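Local coordinates for protein putative fimbrium anchoring subunit Fim4B (Bacteroides ovatus, PDB 5CAG) that probably serves as the anchoring subunit of a fimbrium, holding it at the bacterial outer membrane, at residues 17-21 / 127-131; 169-173 / 202-207; 79-83 / 94-98; 150-156 / 193-199. All blocks are in the same frame, centred on the assembly; numbering follows the deposited sequence.

Overall arrangement
The chain runs through an elongated, mostly beta fold. Interaction 1 opens first and closes a long loop: residues 17-21, which lead into strand 20-25, meet 127-131 across 105 intervening residues. Interaction 3 is nested within the loop that interaction 1 closes and pairs the two strands of a short hairpin, 81-84 and 93-96. Interactions 4 and 2 come after both of these and cross each other: 150-156, 169-173, 193-199 and 202-207 alternate along the chain. Both use strand 197-205, at its two ends. Interaction 2 touches interaction 3, with centres about 11 Å apart, and links the hairpin's sheet to that strand. Interactions 1 and 4 lie on opposite sides of the chain's centre, about 60 Å apart between centres.

Interaction 1. Residues 17-21 / 127-131; sequences VSGVD and IEKSE
Ser18 and Ser130 are the closest backbone neighbours, with Ser18 CA 5.5 Å from Ser130 CA, and no beta bridge joins the two segments. The contact belongs to the all-beta fold of this FimB/Mfa2 family member. Residues 127-131 lead into the connection of a beta hairpin formed by strands 118-127 and 134-154. Residues 17-21 enter strand 20-25, which runs parallel to strand 134-154. The contact therefore sets the approach to strand 20-25 against the hairpin turn.

Ser18 has the most surface buried. Its hydroxyl sits between the backbone N and the carbonyl carbon (chi1 60°), and this turns OG to the neighbouring loop. There it gives a weak hydrogen bond to the backbone, Ser18 OG to Glu128 O at 3.3 Å. Ser18 CB lies next to the Ser130 carbonyl. The side chain of Ser130 is engaged within its own loop, where OG is hydrogen-bonded to Glu132 O. Beside the Ser18 hydroxyl lies the methyl Ile127 CG2, 3.9 Å from Ser18 OG. Val20 and Ile127 form the apolar pair of the contact, and both also pack on Leu134 of strand 134-154. Their own side chains cross at about a right angle, with Val20 CG1 4.2 Å from Ile127 CG1.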
loop_
_atom_site.group_PDB
_atom_site.type_symbol
_atom_site.label_atom_id
_atom_site.label_comp_id
_atom_site.label_asym_id
_atom_site.label_seq_id
_atom_site.Cartn_x
_atom_site.Cartn_y
_atom_site.Cartn_z
ATOM N N VAL A 17 13.424 -29.913 -13.758
ATOM C CA VAL A 17 13.003 -28.954 -12.733
ATOM C C VAL A 17 13.061 -29.537 -11.327
ATOM O O VAL A 17 12.344 -30.488 -10.994
ATOM C CB VAL A 17 11.604 -28.327 -12.983
ATOM C CG1 VAL A 17 11.685 -27.172 -13.971
ATOM C CG2 VAL A 17 10.569 -29.368 -13.421
ATOM N N SER A 18 13.906 -28.925 -10.494
ATOM C CA SER A 18 14.001 -29.262 -9.082
ATOM C C SER A 18 12.960 -28.390 -8.394
ATOM O O SER A 18 13.203 -27.203 -8.179
ATOM C CB SER A 18 15.421 -29.038 -8.547
ATOM O OG SER A 18 15.887 -27.702 -8.670
ATOM N N GLY A 19 11.770 -28.949 -8.176
ATOM C CA GLY A 19 10.653 -28.234 -7.569
ATOM C C GLY A 19 10.927 -27.668 -6.186
ATOM O O GLY A 19 11.811 -28.150 -5.464
ATOM N N VAL A 20 10.186 -26.611 -5.819
ATOM C CA VAL A 20 10.293 -25.991 -4.501
ATOM C C VAL A 20 8.958 -26.162 -3.764
ATOM O O VAL A 20 7.935 -26.424 -4.396
ATOM C CB VAL A 20 10.776 -24.516 -4.500
ATOM C CG1 VAL A 20 12.191 -24.389 -5.041
ATOM C CG2 VAL A 20 9.819 -23.601 -5.244
ATOM N N ASP A 21 8.991 -26.065 -2.430
ATOM C CA ASP A 21 7.814 -26.188 -1.590
ATOM C C ASP A 21 7.799 -25.016 -0.622
ATOM O O ASP A 21 8.587 -24.957 0.332
ATOM C CB ASP A 21 7.775 -27.550 -0.869
ATOM C CG ASP A 21 6.477 -27.907 -0.146
ATOM O OD1 ASP A 21 5.591 -27.016 -0.009
ATOM O OD2 ASP A 21 6.367 -29.052 0.335
ATOM N N ILE A 127 18.449 -21.076 -6.460
ATOM C CA ILE A 127 17.877 -22.425 -6.441
ATOM C C ILE A 127 18.916 -23.350 -7.071
ATOM O O ILE A 127 19.241 -23.205 -8.252
ATOM C CB ILE A 127 16.479 -22.507 -7.132
ATOM C CG1 ILE A 127 15.388 -21.978 -6.214
ATOM C CG2 ILE A 127 16.117 -23.927 -7.576
ATOM C CD1 ILE A 127 15.067 -20.630 -6.481
ATOM N N GLU A 128 19.475 -24.260 -6.273
ATOM C CA GLU A 128 20.497 -25.173 -6.775
ATOM C C GLU A 128 19.848 -26.400 -7.429
ATOM O O GLU A 128 18.641 -26.644 -7.252
ATOM C CB GLU A 128 21.455 -25.596 -5.641
ATOM C CG GLU A 128 22.372 -24.484 -5.142
ATOM C CD GLU A 128 23.767 -24.420 -5.742
ATOM O OE1 GLU A 128 23.997 -25.017 -6.821
ATOM O OE2 GLU A 128 24.636 -23.759 -5.127
ATOM N N LYS A 129 20.661 -27.148 -8.222
ATOM C CA LYS A 129 20.288 -28.405 -8.881
ATOM C C LYS A 129 20.071 -29.404 -7.744
ATOM O O LYS A 129 20.958 -29.547 -6.895
ATOM C CB LYS A 129 21.400 -28.841 -9.866
ATOM C CG LYS A 129 21.022 -29.985 -10.805
ATOM C CD LYS A 129 22.239 -30.528 -11.565
ATOM C CE LYS A 129 21.880 -31.548 -12.627
ATOM N NZ LYS A 129 23.078 -32.060 -13.361
ATOM N N SER A 130 18.860 -29.972 -7.627
ATOM C CA SER A 130 18.569 -30.884 -6.521
ATOM C C SER A 130 17.643 -32.016 -6.922
ATOM O O SER A 130 16.736 -31.846 -7.755
ATOM C CB SER A 130 17.969 -30.137 -5.333
ATOM O OG SER A 130 17.810 -31.006 -4.223
ATOM N N GLU A 131 17.887 -33.187 -6.306
ATOM C CA GLU A 131 17.079 -34.375 -6.534
ATOM C C GLU A 131 15.848 -34.279 -5.652
ATOM O O GLU A 131 14.741 -34.582 -6.103
ATOM C CB GLU A 131 17.884 -35.667 -6.302
ATOM C CG GLU A 131 18.865 -35.989 -7.430
ATOM C CD GLU A 131 18.327 -36.468 -8.775
ATOM O OE1 GLU A 131 17.371 -35.854 -9.309
ATOM O OE2 GLU A 131 18.926 -37.418 -9.333
#

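Interaction 2. Residues 169-173 / 202-207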
loop_
_atom_site.group_PDB
_atom_site.type_symbol
_atom_site.label_atom_id
_atom_site.label_comp_id
_atom_site.label_asym_id
_atom_site.label_seq_id
_atom_site.Cartn_x
_atom_site.Cartn_y
_atom_site.Cartn_z
ATOM N N LEU A 169 2.278 11.103 1.442
ATOM C CA LEU A 169 2.479 9.720 1.878
ATOM C C LEU A 169 2.656 8.825 0.663
ATOM O O LEU A 169 2.447 9.276 -0.455
ATOM C CB LEU A 169 1.342 9.222 2.781
ATOM C CG LEU A 169 1.147 9.933 4.114
ATOM C CD1 LEU A 169 -0.017 9.341 4.859
ATOM C CD2 LEU A 169 2.331 9.833 4.961
ATOM N N SER A 170 3.092 7.580 0.869
ATOM C CA SER A 170 3.331 6.645 -0.229
ATOM C C SER A 170 1.996 6.024 -0.659
ATOM O O SER A 170 1.367 5.278 0.099
ATOM C CB SER A 170 4.358 5.587 0.175
ATOM O OG SER A 170 5.459 6.170 0.858
ATOM N N ASP A 171 1.537 6.399 -1.859
ATOM C CA ASP A 171 0.270 5.921 -2.410
ATOM C C ASP A 171 0.536 4.787 -3.400
ATOM O O ASP A 171 -0.403 4.205 -3.955
ATOM C CB ASP A 171 -0.509 7.087 -3.057
ATOM C CG ASP A 171 0.287 7.875 -4.071
ATOM O OD1 ASP A 171 0.364 7.427 -5.232
ATOM O OD2 ASP A 171 0.833 8.951 -3.696
ATOM N N CYS A 172 1.833 4.488 -3.613
ATOM C CA CYS A 172 2.364 3.423 -4.459
ATOM C C CYS A 172 3.448 2.666 -3.742
ATOM O O CYS A 172 4.127 3.237 -2.898
ATOM C CB CYS A 172 2.885 3.996 -5.755
ATOM S SG CYS A 172 1.595 4.660 -6.795
ATOM N N TYR A 173 3.627 1.386 -4.066
ATOM C CA TYR A 173 4.666 0.598 -3.427
ATOM C C TYR A 173 5.362 -0.228 -4.496
ATOM O O TYR A 173 4.701 -0.963 -5.231
ATOM C CB TYR A 173 4.095 -0.259 -2.277
ATOM C CG TYR A 173 5.126 -1.057 -1.503
ATOM C CD1 TYR A 173 5.886 -0.466 -0.488
ATOM C CD2 TYR A 173 5.318 -2.411 -1.756
ATOM C CE1 TYR A 173 6.823 -1.206 0.240
ATOM C CE2 TYR A 173 6.257 -3.156 -1.041
ATOM C CZ TYR A 173 7.009 -2.554 -0.039
ATOM O OH TYR A 173 7.954 -3.326 0.620
ATOM N N PHE A 202 -7.636 6.475 7.464
ATOM C CA PHE A 202 -7.050 6.311 6.144
ATOM C C PHE A 202 -5.832 5.402 6.220
ATOM O O PHE A 202 -5.424 5.004 7.311
ATOM C CB PHE A 202 -6.715 7.668 5.502
ATOM C CG PHE A 202 -5.636 8.456 6.181
ATOM C CD1 PHE A 202 -5.937 9.313 7.236
ATOM C CD2 PHE A 202 -4.319 8.358 5.764
ATOM C CE1 PHE A 202 -4.936 10.044 7.876
ATOM C CE2 PHE A 202 -3.317 9.080 6.410
ATOM C CZ PHE A 202 -3.635 9.927 7.456
ATOM N N THR A 203 -5.284 5.033 5.057
ATOM C CA THR A 203 -4.119 4.153 4.957
ATOM C C THR A 203 -3.168 4.641 3.889
ATOM O O THR A 203 -3.585 5.357 2.979
ATOM C CB THR A 203 -4.537 2.732 4.599
ATOM O OG1 THR A 203 -5.203 2.757 3.343
ATOM C CG2 THR A 203 -5.397 2.077 5.647
ATOM N N ALA A 204 -1.910 4.213 3.967
ATOM C CA ALA A 204 -0.866 4.508 2.999
ATOM C C ALA A 204 0.178 3.400 3.040
ATOM O O ALA A 204 0.254 2.660 4.027
ATOM C CB ALA A 204 -0.234 5.850 3.311
ATOM N N PHE A 205 0.968 3.256 1.971
ATOM C CA PHE A 205 2.031 2.265 1.954
ATOM C C PHE A 205 3.161 2.711 2.860
ATOM O O PHE A 205 3.344 3.922 3.084
ATOM C CB PHE A 205 2.554 2.030 0.525
ATOM C CG PHE A 205 1.576 1.298 -0.365
ATOM C CD1 PHE A 205 1.231 -0.028 -0.111
ATOM C CD2 PHE A 205 0.970 1.941 -1.436
ATOM C CE1 PHE A 205 0.295 -0.696 -0.921
ATOM C CE2 PHE A 205 0.038 1.269 -2.241
ATOM C CZ PHE A 205 -0.284 -0.047 -1.982
ATOM N N LYS A 206 3.911 1.727 3.412
ATOM C CA LYS A 206 5.123 1.960 4.218
ATOM C C LYS A 206 6.144 2.705 3.347
ATOM O O LYS A 206 6.204 2.452 2.132
ATOM C CB LYS A 206 5.729 0.624 4.694
ATOM C CG LYS A 206 5.160 0.058 5.970
ATOM C CD LYS A 206 5.959 -1.169 6.420
ATOM C CE LYS A 206 5.388 -1.755 7.694
ATOM N NZ LYS A 206 5.817 -3.155 7.920
ATOM N N GLN A 207 6.924 3.623 3.929
ATOM C CA GLN A 207 7.930 4.338 3.129
ATOM C C GLN A 207 8.997 3.347 2.659
ATOM O O GLN A 207 9.468 3.414 1.514
ATOM C CB GLN A 207 8.556 5.483 3.934
ATOM C CG GLN A 207 9.010 6.655 3.087
ATOM C CD GLN A 207 9.759 7.636 3.942
ATOM O OE1 GLN A 207 10.979 7.540 4.093
ATOM N NE2 GLN A 207 9.039 8.557 4.572
#
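Phe205, Ser170 and Tyr173 bury the most surface in this contact. Phe205 is central. Residues 171-173 wrap round its ring, and Tyr173 CB sits over one face, 3.7 Å from the centroid of the Phe205 ring and 21° off its normal. This is a CH-pi contact, displaced toward the ring's rim. Tyr173 CG is anti to its own backbone N (chi1 -177°), which carries the phenol onward past Phe205. The two rings meet obliquely, with planes 32° apart. The edge of the Phe205 ring faces backbone: Phe205 CE2 is 3.4 Å from Asp171 O. Phe205 also reaches Ile81 and Ala94 of the neighbouring hairpin.

Ser170 supplies the polar link. Phe205 N donates to Ser170 O at 2.8 Å. Ser170 CB packs by the Phe205 carbonyl, and OG lies beside the chain at Gln207. On the Tyr173 side, Lys206 O approaches the edge of the phenol ring.

A second apolar patch extends toward Phe202. Leu169 CB meets Ala204 CB at 3.8 Å, and Leu169 CD1 touches the edge of the Phe202 ring at CE2, 3.7 Å away. Phe202 in turn stacks with Phe189.

Asp171 OD1 is hydrogen-bonded to Ser183 OG. Asp171 and Cys172 both face Val181, so the segment that covers Phe205 enters its own sheet through a classic beta bulge.

Interaction 3. Residues 79-83 / 94-98. With SO4 (sulfate ion), chain I; SO4 (sulfate ion), chain H.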
loop_
_atom_site.group_PDB
_atom_site.type_symbol
_atom_site.label_atom_id
_atom_site.label_comp_id
_atom_site.label_asym_id
_atom_site.label_seq_id
_atom_site.Cartn_x
_atom_site.Cartn_y
_atom_site.Cartn_z
ATOM N N GLU A 79 -9.143 -5.003 -3.406
ATOM C CA GLU A 79 -10.137 -4.062 -3.910
ATOM C C GLU A 79 -9.506 -2.860 -4.608
ATOM O O GLU A 79 -9.545 -2.749 -5.834
ATOM C CB GLU A 79 -11.028 -3.568 -2.744
ATOM C CG GLU A 79 -11.983 -4.625 -2.215
ATOM C CD GLU A 79 -12.899 -5.205 -3.275
ATOM O OE1 GLU A 79 -13.741 -4.443 -3.806
ATOM O OE2 GLU A 79 -12.726 -6.396 -3.627
ATOM N N SER A 80 -8.975 -1.945 -3.807
ATOM C CA SER A 80 -8.403 -0.673 -4.208
ATOM C C SER A 80 -7.098 -0.840 -4.963
ATOM O O SER A 80 -6.856 -0.104 -5.933
ATOM C CB SER A 80 -8.155 0.195 -2.970
ATOM O OG SER A 80 -9.271 0.286 -2.092
ATOM N N ILE A 81 -6.246 -1.778 -4.488
ATOM C CA ILE A 81 -4.902 -2.008 -5.011
ATOM C C ILE A 81 -4.938 -2.725 -6.318
ATOM O O ILE A 81 -5.636 -3.732 -6.494
ATOM C CB ILE A 81 -3.954 -2.721 -4.014
ATOM C CG1 ILE A 81 -3.783 -1.867 -2.736
ATOM C CG2 ILE A 81 -2.578 -2.958 -4.651
ATOM C CD1 ILE A 81 -3.173 -2.538 -1.669
ATOM N N ARG A 82 -4.166 -2.170 -7.246
ATOM C CA ARG A 82 -3.943 -2.676 -8.587
ATOM C C ARG A 82 -2.414 -2.897 -8.753
ATOM O O ARG A 82 -1.616 -2.282 -8.038
ATOM C CB ARG A 82 -4.530 -1.712 -9.638
ATOM C CG ARG A 82 -6.041 -1.502 -9.564
ATOM C CD ARG A 82 -6.517 -0.523 -10.636
ATOM N NE ARG A 82 -7.825 0.066 -10.315
ATOM C CZ ARG A 82 -8.401 1.039 -11.020
ATOM N NH1 ARG A 82 -7.794 1.541 -12.095
ATOM N NH2 ARG A 82 -9.584 1.525 -10.652
ATOM N N ILE A 83 -2.022 -3.810 -9.647
ATOM C CA ILE A 83 -0.622 -4.131 -9.921
ATOM C C ILE A 83 -0.313 -3.746 -11.353
ATOM O O ILE A 83 -1.110 -4.018 -12.275
ATOM C CB ILE A 83 -0.319 -5.648 -9.649
ATOM C CG1 ILE A 83 -0.528 -6.036 -8.170
ATOM C CG2 ILE A 83 1.064 -6.105 -10.158
ATOM C CD1 ILE A 83 0.298 -5.285 -7.163
ATOM N N ALA A 94 2.593 -1.585 -6.901
ATOM C CA ALA A 94 1.219 -1.661 -6.412
ATOM C C ALA A 94 0.698 -0.241 -6.328
ATOM O O ALA A 94 1.408 0.638 -5.829
ATOM C CB ALA A 94 1.166 -2.342 -5.050
ATOM N N TYR A 95 -0.492 0.012 -6.866
ATOM C CA TYR A 95 -1.030 1.371 -6.902
ATOM C C TYR A 95 -2.534 1.359 -6.696
ATOM O O TYR A 95 -3.137 0.287 -6.702
ATOM C CB TYR A 95 -0.671 2.038 -8.252
ATOM C CG TYR A 95 -1.355 1.420 -9.457
ATOM C CD1 TYR A 95 -0.922 0.212 -9.990
ATOM C CD2 TYR A 95 -2.412 2.063 -10.088
ATOM C CE1 TYR A 95 -1.551 -0.361 -11.092
ATOM C CE2 TYR A 95 -3.046 1.503 -11.197
ATOM C CZ TYR A 95 -2.610 0.294 -11.702
ATOM O OH TYR A 95 -3.266 -0.272 -12.774
ATOM N N THR A 96 -3.146 2.543 -6.534
ATOM C CA THR A 96 -4.604 2.640 -6.416
ATOM C C THR A 96 -5.186 3.457 -7.551
ATOM O O THR A 96 -4.484 4.278 -8.147
ATOM C CB THR A 96 -4.998 3.246 -5.108
ATOM O OG1 THR A 96 -4.170 4.392 -4.869
ATOM C CG2 THR A 96 -4.968 2.235 -3.989
ATOM N N GLY A 97 -6.465 3.249 -7.840
ATOM C CA GLY A 97 -7.112 4.016 -8.897
ATOM C C GLY A 97 -7.444 5.439 -8.493
ATOM O O GLY A 97 -7.462 5.750 -7.296
ATOM N N ASN A 98 -7.708 6.320 -9.481
ATOM C CA ASN A 98 -8.154 7.679 -9.179
ATOM C C ASN A 98 -9.641 7.627 -8.796
ATOM O O ASN A 98 -10.357 6.785 -9.338
ATOM C CB ASN A 98 -7.906 8.596 -10.333
ATOM C CG ASN A 98 -6.526 9.154 -10.344
ATOM O OD1 ASN A 98 -5.657 8.695 -11.080
ATOM N ND2 ASN A 98 -6.302 10.184 -9.543
HETATM S S SO4 I . -11.377 0.697 -7.849
HETATM O O1 SO4 I . -9.979 1.016 -7.523
HETATM O O2 SO4 I . -11.410 -0.638 -8.447
HETATM O O3 SO4 I . -12.181 0.693 -6.623
HETATM O O4 SO4 I . -11.904 1.699 -8.798
HETATM S S SO4 H . -10.410 3.600 -13.601
HETATM O O1 SO4 H . -9.711 2.476 -14.230
HETATM O O2 SO4 H . -11.852 3.302 -13.527
HETATM O O3 SO4 H . -9.888 3.835 -12.240
HETATM O O4 SO4 H . -10.180 4.802 -14.405
#
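Arg82 NH2, part of a guanidinium that lies flat over Gly97 CA, is shared between two sulfate ions. It bonds to O3 of the chain H sulfate at 2.8 Å and more weakly to O1 and O4 of the chain I sulfate. Arg82 NH1 also grips the chain H sulfate, through O1 and O3. Both ions lie at the edge of the guanidinium, near its plane, and probably come from the crystallisation liquor. Gly97 CA is 3.9 Å from Arg82 CZ.

Arg82 CB lies over one face of the Tyr95 ring, 3.7 Å from the ring centroid, in a CH-pi contact. The extended chain then passes the hydroxyl end of Tyr95 toward the sulfates. The guanidinium and ring planes are 74° apart.

In the backbone, Arg82 and Tyr95 form an antiparallel hydrogen-bonded pair of the beta hairpin 81-84/93-96: Arg82 N to Tyr95 O is 2.7 Å and Tyr95 N to Arg82 O is 2.8 Å. On the other face of the hairpin, Ala94 CB sits between Ile81 CG2 and Ile83 CD1, at 3.8 and 3.7 Å.

Ile81 and Ala94 also touch Phe205 of strand 197-205. Strand 93-96 continues the sheet to strand 172-174, while strand 81-84 is one of its two outer strands within this chain.

Interaction 4. Residues 150-156 / 193-199. With SO4 (sulfate ion), chain J.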
loop_
_atom_site.group_PDB
_atom_site.type_symbol
_atom_site.label_atom_id
_atom_site.label_comp_id
_atom_site.label_asym_id
_atom_site.label_seq_id
_atom_site.Cartn_x
_atom_site.Cartn_y
_atom_site.Cartn_z
ATOM N N ALA A 150 -8.561 12.814 14.896
ATOM C CA ALA A 150 -9.741 13.569 15.264
ATOM C C ALA A 150 -9.333 15.028 15.450
ATOM O O ALA A 150 -8.270 15.296 16.014
ATOM C CB ALA A 150 -10.375 13.002 16.521
ATOM N N VAL A 151 -10.098 15.962 14.876
ATOM C CA VAL A 151 -9.761 17.361 15.042
ATOM C C VAL A 151 -11.041 18.135 15.341
ATOM O O VAL A 151 -12.116 17.839 14.817
ATOM C CB VAL A 151 -8.931 17.943 13.883
ATOM C CG1 VAL A 151 -9.679 17.891 12.570
ATOM C CG2 VAL A 151 -8.464 19.357 14.183
ATOM N N GLU A 152 -10.919 19.075 16.256
ATOM C CA GLU A 152 -12.015 19.907 16.699
ATOM C C GLU A 152 -12.325 20.970 15.642
ATOM O O GLU A 152 -11.395 21.614 15.150
ATOM C CB GLU A 152 -11.591 20.536 18.018
ATOM C CG GLU A 152 -12.712 20.885 18.965
ATOM C CD GLU A 152 -12.145 21.495 20.226
ATOM O OE1 GLU A 152 -11.536 20.739 21.020
ATOM O OE2 GLU A 152 -12.230 22.737 20.375
ATOM N N ALA A 153 -13.621 21.141 15.273
ATOM C CA ALA A 153 -14.058 22.134 14.281
ATOM C C ALA A 153 -15.421 22.790 14.637
ATOM O O ALA A 153 -16.434 22.105 14.865
ATOM C CB ALA A 153 -14.119 21.508 12.910
ATOM N N LYS A 154 -15.424 24.138 14.665
ATOM C CA LYS A 154 -16.596 24.955 14.992
ATOM C C LYS A 154 -17.538 25.080 13.795
ATOM O O LYS A 154 -17.087 25.182 12.648
ATOM C CB LYS A 154 -16.152 26.357 15.462
ATOM C CG LYS A 154 -17.233 27.205 16.155
ATOM C CD LYS A 154 -16.709 28.583 16.610
ATOM C CE LYS A 154 -17.810 29.596 16.861
ATOM N NZ LYS A 154 -17.280 30.928 17.290
ATOM N N GLY A 155 -18.835 25.096 14.087
ATOM C CA GLY A 155 -19.876 25.290 13.087
ATOM C C GLY A 155 -20.025 24.187 12.065
ATOM O O GLY A 155 -20.196 24.457 10.870
ATOM N N LEU A 156 -20.015 22.938 12.526
ATOM C CA LEU A 156 -20.195 21.845 11.593
ATOM C C LEU A 156 -21.658 21.767 11.191
ATOM O O LEU A 156 -21.980 21.105 10.203
ATOM C CB LEU A 156 -19.694 20.505 12.167
ATOM C CG LEU A 156 -18.203 20.374 12.462
ATOM C CD1 LEU A 156 -17.952 19.138 13.219
ATOM C CD2 LEU A 156 -17.363 20.366 11.197
ATOM N N LYS A 193 -18.516 13.500 10.608
ATOM C CA LYS A 193 -18.620 14.753 11.328
ATOM C C LYS A 193 -19.453 14.591 12.570
ATOM O O LYS A 193 -20.565 14.077 12.512
ATOM C CB LYS A 193 -19.122 15.933 10.451
ATOM C CG LYS A 193 -20.577 15.924 10.017
ATOM C CD LYS A 193 -21.071 17.317 9.643
ATOM C CE LYS A 193 -22.493 17.290 9.129
ATOM N NZ LYS A 193 -23.316 18.388 9.730
ATOM N N GLY A 194 -18.901 15.038 13.689
ATOM C CA GLY A 194 -19.616 15.107 14.957
ATOM C C GLY A 194 -20.341 16.441 15.051
ATOM O O GLY A 194 -20.828 16.968 14.035
ATOM N N ASP A 195 -20.413 17.010 16.264
ATOM C CA ASP A 195 -21.027 18.334 16.491
ATOM C C ASP A 195 -19.907 19.401 16.647
ATOM O O ASP A 195 -20.034 20.540 16.145
ATOM C CB ASP A 195 -21.972 18.324 17.724
ATOM C CG ASP A 195 -23.044 17.235 17.745
ATOM O OD1 ASP A 195 -23.678 16.996 16.684
ATOM O OD2 ASP A 195 -23.277 16.651 18.833
ATOM N N ASN A 196 -18.787 18.985 17.301
ATOM C CA ASN A 196 -17.623 19.818 17.569
ATOM C C ASN A 196 -16.305 19.173 17.095
ATOM O O ASN A 196 -15.281 19.841 17.106
ATOM C CB ASN A 196 -17.564 20.124 19.060
ATOM C CG ASN A 196 -18.805 20.838 19.558
ATOM O OD1 ASN A 196 -18.954 22.064 19.407
ATOM N ND2 ASN A 196 -19.752 20.069 20.097
ATOM N N LYS A 197 -16.342 17.911 16.641
ATOM C CA LYS A 197 -15.186 17.136 16.170
ATOM C C LYS A 197 -15.416 16.578 14.792
ATOM O O LYS A 197 -16.561 16.466 14.361
ATOM C CB LYS A 197 -14.925 15.934 17.122
ATOM C CG LYS A 197 -13.800 16.157 18.125
ATOM C CD LYS A 197 -13.745 15.091 19.230
ATOM C CE LYS A 197 -12.893 15.587 20.385
ATOM N NZ LYS A 197 -13.068 14.765 21.609
ATOM N N VAL A 198 -14.331 16.158 14.121
ATOM C CA VAL A 198 -14.360 15.428 12.852
ATOM C C VAL A 198 -13.364 14.291 12.995
ATOM O O VAL A 198 -12.250 14.498 13.481
ATOM C CB VAL A 198 -14.199 16.208 11.533
ATOM C CG1 VAL A 198 -15.385 17.116 11.276
ATOM C CG2 VAL A 198 -12.891 16.959 11.443
ATOM N N THR A 199 -13.801 13.075 12.667
ATOM C CA THR A 199 -12.997 11.877 12.829
ATOM C C THR A 199 -12.796 11.225 11.473
ATOM O O THR A 199 -13.730 11.169 10.695
ATOM C CB THR A 199 -13.716 10.987 13.840
ATOM O OG1 THR A 199 -13.581 11.574 15.141
ATOM C CG2 THR A 199 -13.182 9.569 13.864
HETATM S S SO4 J . -18.856 15.447 18.884
HETATM O O1 SO4 J . -20.025 14.719 18.346
HETATM O O2 SO4 J . -19.261 16.342 19.980
HETATM O O3 SO4 J . -17.834 14.495 19.348
HETATM O O4 SO4 J . -18.255 16.272 17.855
#
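Two antiparallel strands of the beta fold meet here, 134-154 and 197-205, just where the second leaves the turn of its hairpin with strand 187-193. Val151 and Val198 form the hydrogen-bonded pair, with Val151 N to Val198 O at 3.0 Å and Val198 N to Val151 O at 2.9 Å. The ladder then reaches the turn, where Ala153 N bonds to Asn196 O at 2.8 Å. The non-hydrogen-bonded pairs, Ala150 with Thr199 and Glu152 with Lys197, put their side chains on the face opposite Val151 and Val198.

Val151 and Val198 point the same way, side by side, with Val151 CG1 3.5 Å from Val198 CG2. Both also pack on Leu235 of strand 232-239. Leu156 buries the most surface here. Its backbone leaves strand 134-154 through Gly155, whose positive phi suits a glycine. Leu156 CG stands anti to its carbonyl carbon (chi1 -64°). CD1 lies by the carbonyls of the turn, while Leu156 CD2 is 3.8 Å from Val198 CG1. The Leu156 carbonyl O is held by Lys193 NZ, at the end of strand 187-193, at 3.1 Å, and Lys193 NZ also bonds to Val159 O.

The turn presents backbone N-H groups to a sulfate, probably from the crystallisation liquor. Asp195, Asn196 and Lys197 all donate to O4 of this chain J ion, each N lying 2.8 Å from it. Gly194 N bonds instead to Lys197 O. Within these two segments the sulfate's hydrogen bonds come from peptide N-H groups, consistent with a turn whose backbone can bind an anion.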